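Local coordinates for protein acyl-coenzyme A thioesterase PaaI (Escherichia coli, PDB 1PSU) that hydrolyses coenzyme A thioesters, preferring ring-hydroxylated phenylacetyl-CoA esters, as a homotetrameric hot dog-fold thioesterase of phenylacetate degradation, at residues F33-M38 and T93-A98. Residues are numbered along the deposited sequence; the frame is centred on the assembly and turned at random.
Sequences FAVVTM and TLTATA
With CG turned anti to the backbone N (chi1 -180°), the ring of Phe33 reaches over to Thr97, where CE1 meets the methyl CG2 at 3.6 Å. Val35 likewise holds CG1 anti to its N (chi1 -179°), and that methyl presses on Thr95 CG2 at 3.4 Å, a tight carbon pair; CG1 and CG2 of Val35 both lie alongside Thr97 OG1. Farther along, the methyls Thr37 CG2 and Thr93 CG2 touch at 3.6 Å, whereas the hydroxyls of Thr37 and Thr95 stay 4.1 Å apart, OG1 to OG1, too far to bond. Beneath this partly exposed face, segments 33-38 and 93-98 run antiparallel. Ala34-Ala98, Val36-Ala96 and Met38-Leu94 are hydrogen-bonded pairs, each with two N-H to O bonds; Val36 N to Ala96 O measures 2.7 Å. Val35-Thr97 and Thr37-Thr95 are the non-hydrogen-bonded pairs, where CA-H...O contacts fill in between the ladder bonds, such as Val35 CA to Ala96 O at 3.3 Å. Replacing Phe33 by alanine removes the ring and is likely to leave Thr97 CG2 without its aromatic neighbour across the strands. On the buried face, Val36, Met38 (modelled as selenomethionine) and Leu94 pack on Leu59 of helix 53-69, the long helix that the hot dog-fold sheet wraps. Val35 also bonds by its backbone to strand 25-30, and Thr97 to strand 107-115. The chemistry is thus divided: main-chain bonds join the strands, apolar side chains face the helix side, and on the other face threonine methyls meet the Phe33 ring, a Val35 methyl and one another, with no hydrogen bond between side chains of the two strands.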
loop_
_atom_site.group_PDB
_atom_site.type_symbol
_atom_site.label_atom_id
_atom_site.label_comp_id
_atom_site.label_asym_id
_atom_site.label_seq_id
_atom_site.Cartn_x
_atom_site.Cartn_y
_atom_site.Cartn_z
ATOM N N PHE B 33 -4.714 -18.010 -8.145
ATOM C CA PHE B 33 -5.236 -18.081 -6.775
ATOM C C PHE B 33 -4.110 -18.197 -5.755
ATOM O O PHE B 33 -3.203 -19.025 -5.907
ATOM C CB PHE B 33 -6.157 -19.303 -6.657
ATOM C CG PHE B 33 -6.769 -19.492 -5.297
ATOM C CD1 PHE B 33 -7.890 -18.756 -4.916
ATOM C CD2 PHE B 33 -6.229 -20.418 -4.402
ATOM C CE1 PHE B 33 -8.462 -18.928 -3.651
ATOM C CE2 PHE B 33 -6.792 -20.596 -3.141
ATOM C CZ PHE B 33 -7.916 -19.856 -2.756
ATOM N N ALA B 34 -4.156 -17.365 -4.718
ATOM C CA ALA B 34 -3.128 -17.414 -3.679
ATOM C C ALA B 34 -3.689 -17.015 -2.324
ATOM O O ALA B 34 -4.548 -16.145 -2.227
ATOM C CB ALA B 34 -1.977 -16.491 -4.034
ATOM N N VAL B 35 -3.221 -17.678 -1.277
ATOM C CA VAL B 35 -3.646 -17.340 0.063
ATOM C C VAL B 35 -2.375 -17.080 0.829
ATOM O O VAL B 35 -1.433 -17.886 0.815
ATOM C CB VAL B 35 -4.468 -18.465 0.738
ATOM C CG1 VAL B 35 -4.901 -18.022 2.133
ATOM C CG2 VAL B 35 -5.691 -18.783 -0.096
ATOM N N VAL B 36 -2.337 -15.923 1.472
ATOM C CA VAL B 36 -1.168 -15.515 2.214
ATOM C C VAL B 36 -1.568 -15.155 3.629
ATOM O O VAL B 36 -2.708 -14.765 3.864
ATOM C CB VAL B 36 -0.503 -14.340 1.473
ATOM C CG1 VAL B 36 -0.052 -13.283 2.432
ATOM C CG2 VAL B 36 0.660 -14.870 0.642
ATOM N N THR B 37 -0.642 -15.318 4.572
ATOM C CA THR B 37 -0.909 -15.029 5.984
ATOM C C THR B 37 0.172 -14.161 6.623
ATOM O O THR B 37 1.347 -14.228 6.254
ATOM C CB THR B 37 -1.009 -16.324 6.821
ATOM O OG1 THR B 37 -1.929 -17.226 6.198
ATOM C CG2 THR B 37 -1.510 -16.006 8.219
HETATM N N MSE B 38 -0.234 -13.362 7.602
HETATM C CA MSE B 38 0.680 -12.480 8.311
HETATM C C MSE B 38 0.132 -12.169 9.706
HETATM O O MSE B 38 -1.078 -12.075 9.904
HETATM C CB MSE B 38 0.851 -11.185 7.511
HETATM C CG MSE B 38 1.740 -10.133 8.150
HETATM SE SE MSE B 38 1.340 -8.346 7.447
HETATM C CE MSE B 38 2.648 -8.207 6.061
ATOM N N THR B 93 -4.229 -12.349 13.384
ATOM C CA THR B 93 -3.650 -13.111 12.283
ATOM C C THR B 93 -4.482 -12.780 11.063
ATOM O O THR B 93 -5.686 -13.030 11.034
ATOM C CB THR B 93 -3.683 -14.624 12.548
ATOM O OG1 THR B 93 -2.871 -14.919 13.693
ATOM C CG2 THR B 93 -3.120 -15.384 11.343
ATOM N N LEU B 94 -3.824 -12.193 10.070
ATOM C CA LEU B 94 -4.485 -11.769 8.849
ATOM C C LEU B 94 -4.217 -12.703 7.683
ATOM O O LEU B 94 -3.078 -13.105 7.428
ATOM C CB LEU B 94 -4.040 -10.346 8.495
ATOM C CG LEU B 94 -4.269 -9.333 9.618
ATOM C CD1 LEU B 94 -3.808 -7.954 9.183
ATOM C CD2 LEU B 94 -5.745 -9.317 9.990
ATOM N N THR B 95 -5.288 -13.058 6.985
ATOM C CA THR B 95 -5.196 -13.942 5.841
ATOM C C THR B 95 -5.710 -13.180 4.632
ATOM O O THR B 95 -6.805 -12.609 4.659
ATOM C CB THR B 95 -6.043 -15.214 6.050
ATOM O OG1 THR B 95 -5.631 -15.868 7.261
ATOM C CG2 THR B 95 -5.854 -16.169 4.879
ATOM N N ALA B 96 -4.902 -13.170 3.580
ATOM C CA ALA B 96 -5.241 -12.488 2.347
ATOM C C ALA B 96 -5.384 -13.509 1.217
ATOM O O ALA B 96 -4.453 -14.266 0.921
ATOM C CB ALA B 96 -4.151 -11.464 2.022
ATOM N N THR B 97 -6.568 -13.536 0.615
ATOM C CA THR B 97 -6.883 -14.448 -0.474
ATOM C C THR B 97 -7.080 -13.697 -1.779
ATOM O O THR B 97 -7.906 -12.797 -1.854
ATOM C CB THR B 97 -8.179 -15.218 -0.181
ATOM O OG1 THR B 97 -8.028 -15.942 1.043
ATOM C CG2 THR B 97 -8.509 -16.198 -1.313
ATOM N N ALA B 98 -6.316 -14.050 -2.805
ATOM C CA ALA B 98 -6.449 -13.384 -4.095
ATOM C C ALA B 98 -7.042 -14.355 -5.108
ATOM O O ALA B 98 -6.557 -15.476 -5.265
ATOM C CB ALA B 98 -5.080 -12.889 -4.569
#